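PDB 3U55: phosphoribosylaminoimidazole-succinocarboxamide synthase, which catalyses the ATP-dependent joining of L-aspartate to the carboxylate of 5-amino-1-(5-phospho-D-ribosyl)imidazole-4-carboxylate, giving SAICAR in de novo purine biosynthesis. Local coordinates for the interface of chains A and B. Coordinates in Å, arbitrary orientation; residue numbers count along the deposited sequence, not the author numbering. Chains: chain A/B, Phosphoribosylaminoimidazole-succinocarboxamide synthase.

All three contacts belong to one two-fold symmetric interface between identical chains, so each recurs with the chains exchanged. Contact 1 and contact 2 are practically continuous: the centres of their C-alpha atoms lie about 5 Å apart, and they share A:Val117, B:Asn132 and B:Tyr134. In both, helix 133-138 of chain B and the B:Asn132 before it lie on strand 115-121 of chain A. Contact 3 lies about 16 Å from contact 1 and 19 Å from contact 2, between centres; it uses A:Tyr121 from the far end of that strand. Together they probably fix the relative orientation of two subunits if this dimer persists in solution.

Contact 1: the interface of chains A and B. Residues chain A 117, 133, 150, 154; chain B 132-134.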
# COMPACT_ATOMS: atom_id res chain seq x y z
N VAL A 117 7.25 -2.74 -7.28
CA VAL A 117 7.82 -1.58 -6.57
C VAL A 117 6.86 -1.20 -5.46
O VAL A 117 5.66 -1.05 -5.69
CB VAL A 117 8.07 -0.37 -7.52
CG1 VAL A 117 8.69 0.82 -6.75
CG2 VAL A 117 8.98 -0.77 -8.68
N TYR A 133 0.35 6.14 -4.28
CA TYR A 133 0.60 7.45 -4.90
C TYR A 133 -0.26 8.56 -4.30
O TYR A 133 0.17 9.72 -4.26
CB TYR A 133 0.37 7.42 -6.41
CG TYR A 133 1.12 6.33 -7.17
CD1 TYR A 133 2.27 5.74 -6.64
CD2 TYR A 133 0.70 5.92 -8.43
CE1 TYR A 133 2.96 4.75 -7.33
CE2 TYR A 133 1.39 4.95 -9.14
CZ TYR A 133 2.51 4.37 -8.59
OH TYR A 133 3.18 3.39 -9.30
N GLU A 150 10.08 5.84 -9.36
CA GLU A 150 9.91 4.42 -9.72
C GLU A 150 10.66 4.05 -11.01
O GLU A 150 11.19 2.95 -11.13
CB GLU A 150 8.43 4.03 -9.79
CG GLU A 150 7.74 4.19 -8.43
CD GLU A 150 6.41 3.48 -8.30
OE1 GLU A 150 5.71 3.26 -9.31
OE2 GLU A 150 6.04 3.17 -7.14
N LEU A 154 13.42 1.17 -11.12
CA LEU A 154 13.32 0.06 -12.07
C LEU A 154 14.54 -0.05 -12.98
O LEU A 154 14.95 -1.16 -13.32
CB LEU A 154 12.03 0.15 -12.89
CG LEU A 154 10.75 -0.21 -12.13
CD1 LEU A 154 9.52 0.11 -12.97
CD2 LEU A 154 10.74 -1.68 -11.70
N ASN B 132 -0.63 -2.22 -3.95
CA ASN B 132 -0.49 -1.18 -4.97
C ASN B 132 -0.72 -1.76 -6.38
O ASN B 132 -1.12 -2.93 -6.51
CB ASN B 132 0.86 -0.45 -4.83
CG ASN B 132 2.05 -1.35 -5.09
OD1 ASN B 132 1.99 -2.25 -5.92
ND2 ASN B 132 3.16 -1.11 -4.38
N TYR B 133 -0.46 -0.96 -7.42
CA TYR B 133 -0.73 -1.39 -8.80
C TYR B 133 0.13 -2.57 -9.23
O TYR B 133 -0.31 -3.37 -10.06
CB TYR B 133 -0.53 -0.24 -9.79
CG TYR B 133 -1.28 1.04 -9.49
CD1 TYR B 133 -2.42 1.04 -8.67
CD2 TYR B 133 -0.88 2.26 -10.04
CE1 TYR B 133 -3.11 2.22 -8.40
CE2 TYR B 133 -1.57 3.43 -9.78
CZ TYR B 133 -2.68 3.41 -8.96
OH TYR B 133 -3.35 4.58 -8.71
N TYR B 134 1.34 -2.66 -8.69
CA TYR B 134 2.25 -3.75 -9.03
C TYR B 134 1.76 -5.07 -8.43
O TYR B 134 1.80 -6.10 -9.10
CB TYR B 134 3.68 -3.48 -8.53
CG TYR B 134 4.34 -2.28 -9.16
CD1 TYR B 134 5.13 -2.41 -10.30
CD2 TYR B 134 4.19 -1.01 -8.60
CE1 TYR B 134 5.76 -1.30 -10.87
CE2 TYR B 134 4.81 0.10 -9.16
CZ TYR B 134 5.59 -0.05 -10.29
OH TYR B 134 6.21 1.05 -10.84
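B:Tyr134 reaches across to A:Glu150 from the opposite direction and gives its phenol OH to the carboxylate OE1 at 2.7 Å. The hydroxyl arrives from above the carboxylate plane, 59° out of it, while A:Tyr133 OH bonds OE1 from the other face, on the syn side, at 2.5 Å. A carboxylate suits this place because one oxygen can accept both phenols. The B:Tyr134 ring lies beside A:Val117, whose backbone N sits 3.5 Å above one ring face, towards the rim, and whose branched CB packs on CE2 at 3.7 Å. A phenylalanine in place of B:Tyr134 would probably keep this packing but leave A:Glu150 without its bond from the partner chain.

B:Asn132 ND2 donates to A:Val117 O at 2.8 Å, in the carbonyl plane on a lone pair, but the bond is bent at the hydrogen and the acceptor lies well off the amide plane. Its CG stands between backbone N and carbonyl carbon (chi1 65°), bringing the amide to the strand. A:Tyr133 and B:Tyr133 meet edge-to-face, planes 84° apart, CE2 to CE2 3.4 Å. These tyrosines begin the two helices 133-138, so the helix starts meet here; helix 143-165 supplies A:Glu150 and strand 115-121 A:Val117.

Contact 2: the interface of chains A and B. Residues chain A 114-118; chain B 132, 134-135, 138.
B:Asn132, whose ND2 is bonded to A:Val117 O, uses its side-chain carbonyl OD1 to accept B:His135 N at 3.1 Å and, weakly, B:Tyr134 N. The nearly straight bond to B:His135 caps the start of helix 133-138, a role asparagine fills well because its amide NH2 remains available for the partner's strand.

Across the contact, A:Ile116 lays its branched side chain against this helix. CG2 packs against the imidazole of B:His135, 3.7 Å from the atom modelled as CE1, and CD1 meets B:Val138 CG2 at 3.9 Å. CG1 is anti to the carbonyl carbon (chi1 -72°), and branching at CB puts carbon on two sides, so CG2 and CD1 can cover both residues. The extended A:Glu118 comes in at about a right angle to B:His135, its carboxylate at the ring edge, planes 46° apart; its approach to CE1 is too short to trust, and the ring's orientation is doubtful.

A water joins the other end of the patch, 2.7 Å from A:Glu114 OE1 and 2.9 Å from the backbone O of B:Tyr134. A:Glu114 bends at chi2 (-80°), turning its carboxylate towards this water. The patch docks one subunit's capped helix on the other's strand 115-121 and probably contributes to holding the dimer.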
# COMPACT_ATOMS: atom_id res chain seq x y z
N GLU A 114 7.01 -9.81 -13.31
CA GLU A 114 7.68 -8.53 -13.51
C GLU A 114 7.98 -7.92 -12.13
O GLU A 114 7.36 -8.32 -11.14
CB GLU A 114 6.85 -7.58 -14.38
CG GLU A 114 5.55 -7.05 -13.75
CD GLU A 114 4.39 -8.04 -13.82
OE1 GLU A 114 3.63 -8.11 -12.83
OE2 GLU A 114 4.24 -8.73 -14.86
N PRO A 115 8.93 -6.97 -12.06
CA PRO A 115 9.28 -6.43 -10.75
C PRO A 115 8.11 -5.74 -10.04
O PRO A 115 7.26 -5.12 -10.70
CB PRO A 115 10.38 -5.41 -11.07
CG PRO A 115 10.93 -5.85 -12.39
CD PRO A 115 9.75 -6.40 -13.14
N ILE A 116 8.06 -5.87 -8.72
CA ILE A 116 7.11 -5.11 -7.89
C ILE A 116 7.86 -3.92 -7.28
O ILE A 116 9.00 -4.07 -6.83
CB ILE A 116 6.52 -6.00 -6.75
CG1 ILE A 116 5.53 -7.01 -7.33
CG2 ILE A 116 5.84 -5.14 -5.67
CD1 ILE A 116 5.06 -8.07 -6.33
N VAL A 117 7.25 -2.74 -7.28
CA VAL A 117 7.82 -1.58 -6.57
C VAL A 117 6.86 -1.20 -5.46
O VAL A 117 5.66 -1.05 -5.69
CB VAL A 117 8.07 -0.37 -7.52
CG1 VAL A 117 8.69 0.82 -6.75
CG2 VAL A 117 8.98 -0.77 -8.68
N GLU A 118 7.40 -1.07 -4.24
CA GLU A 118 6.61 -0.70 -3.08
C GLU A 118 7.17 0.58 -2.49
O GLU A 118 8.39 0.76 -2.42
CB GLU A 118 6.62 -1.80 -2.02
CG GLU A 118 5.96 -3.11 -2.46
CD GLU A 118 6.25 -4.27 -1.53
OE1 GLU A 118 7.10 -4.14 -0.61
OE2 GLU A 118 5.65 -5.34 -1.72
N ASN B 132 -0.63 -2.22 -3.95
CA ASN B 132 -0.49 -1.18 -4.97
C ASN B 132 -0.72 -1.76 -6.38
O ASN B 132 -1.12 -2.93 -6.51
CB ASN B 132 0.86 -0.45 -4.83
CG ASN B 132 2.05 -1.35 -5.09
OD1 ASN B 132 1.99 -2.25 -5.92
ND2 ASN B 132 3.16 -1.11 -4.38
N TYR B 134 1.34 -2.66 -8.69
CA TYR B 134 2.25 -3.75 -9.03
C TYR B 134 1.76 -5.07 -8.43
O TYR B 134 1.80 -6.10 -9.10
CB TYR B 134 3.68 -3.48 -8.53
CG TYR B 134 4.34 -2.28 -9.16
CD1 TYR B 134 5.13 -2.41 -10.30
CD2 TYR B 134 4.19 -1.01 -8.60
CE1 TYR B 134 5.76 -1.30 -10.87
CE2 TYR B 134 4.81 0.10 -9.16
CZ TYR B 134 5.59 -0.05 -10.29
OH TYR B 134 6.21 1.05 -10.84
N HIS B 135 1.29 -5.04 -7.18
CA HIS B 135 0.74 -6.26 -6.58
C HIS B 135 -0.49 -6.70 -7.37
O HIS B 135 -0.68 -7.90 -7.61
CB HIS B 135 0.32 -6.09 -5.11
CG HIS B 135 1.36 -5.49 -4.22
ND1 HIS B 135 2.52 -6.14 -3.87
CD2 HIS B 135 1.39 -4.30 -3.58
CE1 HIS B 135 3.22 -5.37 -3.06
NE2 HIS B 135 2.56 -4.25 -2.87
N VAL B 138 0.30 -8.66 -10.45
CA VAL B 138 0.65 -10.03 -10.07
C VAL B 138 -0.59 -10.88 -9.78
O VAL B 138 -0.62 -12.08 -10.08
CB VAL B 138 1.68 -10.07 -8.90
CG1 VAL B 138 2.01 -11.51 -8.49
CG2 VAL B 138 2.95 -9.35 -9.31
O HOH W 1 4.01 -6.21 -11.00

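Contact 3: the interface of chains A and B. Residues chain A 121, 126, 129, 131; chain B 102-104.
Apolar packing joins A:Leu126 to the backbone of B:Lys102 and B:Leu104. The two leucine methyls divide the work: CD2 lies near B:Lys102 CA, and CD1 approaches B:Leu104 CA. The fork of a leucine suits this place, since it can straddle a bending main chain. The aliphatic part of B:Arg103 packs too, CG touching both A:Pro129 CB and A:Ile131 CG2 at 4.0 Å. CG, turned roughly opposite the backbone N (chi1 -154°), is brought against these two residues. A long methylene chain thus lets a charged residue present carbon to the partner.

Contacts with backbone oxygens form a second group. The leucine methyls come nearer to these: A:Leu126 CD1 lies 3.6 Å from B:Arg103 O, and CD2 lies 3.7 Å from B:Lys102 O. B:Arg103 O also meets the C-H rim of the tyrosine at A:Tyr121 CD2 and one corner of the proline ring, A:Pro129 CG, each at 3.5 Å; both are weakly polar carbon neighbours.

A water makes a polar link between the chains, 2.6 Å from A:Leu126 O and 2.5 Å from B:Lys102 O, bridging two carbonyls that cannot bond each other. By seating loop residues beside 3-10 helix 98-102 against the neighbouring chain, the patch probably steadies a second region of the dimer contact, away from the helix-on-strand patch.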
# COMPACT_ATOMS: atom_id res chain seq x y z
N TYR A 121 6.44 4.84 3.73
CA TYR A 121 6.57 6.15 4.35
C TYR A 121 7.51 6.05 5.56
O TYR A 121 7.22 5.33 6.51
CB TYR A 121 5.18 6.65 4.75
CG TYR A 121 5.16 7.90 5.61
CD1 TYR A 121 6.03 8.96 5.37
CD2 TYR A 121 4.23 8.02 6.64
CE1 TYR A 121 5.99 10.12 6.16
CE2 TYR A 121 4.18 9.17 7.43
CZ TYR A 121 5.07 10.21 7.19
OH TYR A 121 5.01 11.34 7.98
N LEU A 126 4.82 5.50 13.15
CA LEU A 126 3.83 4.71 12.41
C LEU A 126 4.42 3.38 11.91
O LEU A 126 3.73 2.59 11.26
CB LEU A 126 3.22 5.53 11.27
CG LEU A 126 2.43 6.78 11.68
CD1 LEU A 126 2.07 7.65 10.47
CD2 LEU A 126 1.18 6.42 12.48
N PRO A 129 4.82 2.58 7.40
CA PRO A 129 3.75 1.87 6.70
C PRO A 129 3.90 1.98 5.19
O PRO A 129 4.51 2.95 4.69
CB PRO A 129 2.49 2.61 7.16
CG PRO A 129 2.95 4.00 7.43
CD PRO A 129 4.36 3.88 7.94
N ILE A 131 2.65 2.87 1.54
CA ILE A 131 1.77 3.91 1.03
C ILE A 131 1.61 3.77 -0.48
O ILE A 131 2.39 3.08 -1.13
CB ILE A 131 2.26 5.34 1.38
CG1 ILE A 131 3.69 5.58 0.86
CG2 ILE A 131 2.12 5.61 2.89
CD1 ILE A 131 4.10 7.06 0.81
N LYS B 102 -3.39 5.49 10.97
CA LYS B 102 -2.22 4.65 11.24
C LYS B 102 -1.26 4.63 10.06
O LYS B 102 -0.21 3.98 10.11
CB LYS B 102 -2.67 3.23 11.62
CG LYS B 102 -3.40 3.14 12.96
CD LYS B 102 -4.19 1.84 13.09
N ARG B 103 -1.60 5.34 8.99
CA ARG B 103 -0.77 5.39 7.81
C ARG B 103 -0.16 6.77 7.56
O ARG B 103 0.98 6.87 7.12
CB ARG B 103 -1.55 4.92 6.58
CG ARG B 103 -0.67 4.36 5.49
CD ARG B 103 -1.50 3.78 4.36
NE ARG B 103 -2.38 2.71 4.81
CZ ARG B 103 -2.04 1.43 4.89
NH1 ARG B 103 -0.81 1.03 4.57
NH2 ARG B 103 -2.92 0.54 5.31
N LEU B 104 -0.94 7.81 7.84
CA LEU B 104 -0.51 9.20 7.75
C LEU B 104 -0.74 9.88 9.10
O LEU B 104 -1.79 9.67 9.71
CB LEU B 104 -1.28 9.95 6.65
CG LEU B 104 -1.03 9.53 5.19
CD1 LEU B 104 -1.85 10.39 4.25
CD2 LEU B 104 0.45 9.62 4.83
O HOH W 2 1.11 2.32 11.44